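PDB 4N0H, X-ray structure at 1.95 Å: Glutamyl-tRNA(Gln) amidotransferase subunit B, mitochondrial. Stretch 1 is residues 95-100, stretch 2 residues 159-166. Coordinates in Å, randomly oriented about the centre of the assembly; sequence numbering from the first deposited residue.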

# COMPACT_ATOMS: atom_id res chain seq x y z
N TYR B 95 11.34 6.17 -13.95
CA TYR B 95 12.54 5.88 -14.72
C TYR B 95 12.53 4.40 -15.10
O TYR B 95 12.00 3.58 -14.36
N GLY B 96 13.12 4.08 -16.24
CA GLY B 96 13.12 2.72 -16.74
C GLY B 96 13.73 1.68 -15.81
O GLY B 96 13.32 0.52 -15.80
N ASP B 97 14.72 2.09 -15.02
CA ASP B 97 15.38 1.15 -14.12
C ASP B 97 14.76 1.14 -12.71
O ASP B 97 15.34 0.55 -11.80
N GLN B 98 13.61 1.79 -12.56
CA GLN B 98 12.89 1.80 -11.28
C GLN B 98 11.47 1.25 -11.45
O GLN B 98 10.50 2.01 -11.56
N PRO B 99 11.34 -0.08 -11.46
CA PRO B 99 10.09 -0.76 -11.85
C PRO B 99 8.85 -0.44 -10.99
O PRO B 99 7.74 -0.45 -11.51
N GLN B 100 9.03 -0.17 -9.69
CA GLN B 100 7.89 0.18 -8.84
C GLN B 100 7.39 1.61 -9.06
O GLN B 100 6.23 1.93 -8.78
N LEU B 159 18.40 0.06 -22.98
CA LEU B 159 18.19 -1.32 -22.53
C LEU B 159 18.23 -1.39 -21.00
O LEU B 159 19.14 -0.84 -20.38
N VAL B 160 17.26 -2.07 -20.42
CA VAL B 160 17.14 -2.13 -18.97
C VAL B 160 17.29 -3.55 -18.44
O VAL B 160 16.58 -4.46 -18.86
N ASP B 161 18.22 -3.72 -17.51
CA ASP B 161 18.44 -4.99 -16.83
C ASP B 161 18.12 -4.80 -15.35
O ASP B 161 18.72 -3.97 -14.67
N LEU B 162 17.16 -5.57 -14.85
CA LEU B 162 16.70 -5.42 -13.47
C LEU B 162 17.36 -6.40 -12.50
O LEU B 162 16.91 -6.54 -11.36
N ASN B 163 18.43 -7.06 -12.93
CA ASN B 163 19.19 -7.94 -12.04
C ASN B 163 19.65 -7.19 -10.80
O ASN B 163 19.66 -7.73 -9.70
N ARG B 164 20.03 -5.92 -10.98
CA ARG B 164 20.57 -5.14 -9.88
C ARG B 164 19.48 -4.42 -9.08
O ARG B 164 19.72 -3.90 -8.00
N SER B 165 18.27 -4.38 -9.63
CA SER B 165 17.16 -3.76 -8.92
C SER B 165 16.88 -4.55 -7.65
O SER B 165 16.88 -5.77 -7.68
N ASN B 166 16.69 -3.83 -6.55
CA ASN B 166 16.36 -4.43 -5.25
C ASN B 166 17.56 -5.04 -4.52
O ASN B 166 17.41 -5.69 -3.49

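No hydrogen bond links the two stretches, so their 232 Å² of summed buried surface rests on van der Waals packing. The CA-to-CB bonds of Val 160, Leu 162 and Ser 165 point toward stretch 1; in return, that of Pro 99 points toward stretch 2.

The apolar pair is Pro 99 and Leu 162. With Leu 162 in the m, t rotamer (chi1 -63°, chi2 177°), its CD2 lies 4.0 Å from Pro 99 CD, on a proline ring with C-gamma endo pucker.

Side chain against backbone accounts for much of the rest. Val 160, chi1 t (177°), sets CG1 3.4 Å from Gly 96 O and 4.0 Å from Asp 97 CA. The type I turn from Tyr 95 to Gln 98, closed by Gln 98 N to Tyr 95 O at 3.0 Å, carries both residues at its central positions. Gly 96 fits closely here: an ideal CB would lie a tight 3.4 Å from Val 160 CG2. Leu 162 CD2 also reaches Asp 97 O, at 4.1 Å.

Among polar groups, Ser 165 (chi1 t) brings OG to 3.7 Å from Pro 99 CD, a packing contact. Asp 161 points away and serves its own stretch: its OD2 accepts from Asn 163 N at 3.0 Å, with an N-H...acceptor angle of 161°. Asp 97, chi1 p, points sideways, and its OD2 is hydrogen-bonded elsewhere in the structure.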

# COMPACT_ATOMS: atom_id res chain seq x y z
CB TYR B 95 13.81 6.21 -13.93
CG TYR B 95 14.93 6.75 -14.79
CD1 TYR B 95 14.80 7.98 -15.43
CD2 TYR B 95 16.10 6.04 -14.97
CE1 TYR B 95 15.82 8.48 -16.22
CE2 TYR B 95 17.13 6.53 -15.76
CZ TYR B 95 16.98 7.75 -16.39
OH TYR B 95 17.99 8.26 -17.18
CB ASP B 97 16.89 1.39 -14.06
CG ASP B 97 17.25 2.81 -13.64
OD1 ASP B 97 16.42 3.49 -13.00
OD2 ASP B 97 18.38 3.24 -13.95
CB GLN B 98 12.84 3.22 -10.71
CG GLN B 98 12.08 3.32 -9.40
CD GLN B 98 12.68 4.34 -8.46
OE1 GLN B 98 12.13 5.43 -8.28
NE2 GLN B 98 13.81 3.99 -7.86
CB PRO B 99 10.45 -2.25 -11.77
CG PRO B 99 11.65 -2.31 -10.87
CD PRO B 99 12.40 -1.03 -11.08
CB GLN B 100 8.23 -0.04 -7.36
CG GLN B 100 7.96 -1.45 -6.85
CD GLN B 100 9.07 -2.42 -7.18
OE1 GLN B 100 10.15 -2.02 -7.63
NE2 GLN B 100 8.82 -3.72 -6.95
CB LEU B 159 19.27 -2.23 -23.11
CG LEU B 159 19.44 -2.22 -24.64
CD1 LEU B 159 20.64 -3.04 -25.04
CD2 LEU B 159 18.19 -2.72 -25.33
CB VAL B 160 15.80 -1.54 -18.48
CG1 VAL B 160 15.67 -1.68 -16.97
CG2 VAL B 160 15.68 -0.08 -18.91
CB ASP B 161 19.90 -5.42 -17.01
CG ASP B 161 20.23 -6.74 -16.31
OD1 ASP B 161 21.42 -7.11 -16.31
OD2 ASP B 161 19.32 -7.40 -15.78
CB LEU B 162 15.16 -5.52 -13.40
CG LEU B 162 14.41 -4.41 -14.16
CD1 LEU B 162 12.89 -4.61 -14.10
CD2 LEU B 162 14.80 -3.03 -13.64
CB ASN B 163 20.41 -8.56 -12.74
CG ASN B 163 20.08 -9.79 -13.59
OD1 ASN B 163 19.00 -10.38 -13.46
ND2 ASN B 163 21.01 -10.19 -14.44
CB ARG B 164 21.60 -4.12 -10.39
CG ARG B 164 22.46 -3.49 -9.30
CD ARG B 164 23.30 -2.35 -9.85
NE ARG B 164 22.50 -1.16 -10.14
CZ ARG B 164 22.97 -0.08 -10.75
NH1 ARG B 164 22.18 0.96 -10.97
NH2 ARG B 164 24.24 -0.03 -11.13
CB SER B 165 15.91 -3.71 -9.80
OG SER B 165 14.91 -2.90 -9.20
CB ASN B 166 15.19 -5.42 -5.41
CG ASN B 166 14.60 -5.84 -4.08
OD1 ASN B 166 14.53 -5.04 -3.15
ND2 ASN B 166 14.17 -7.09 -4.00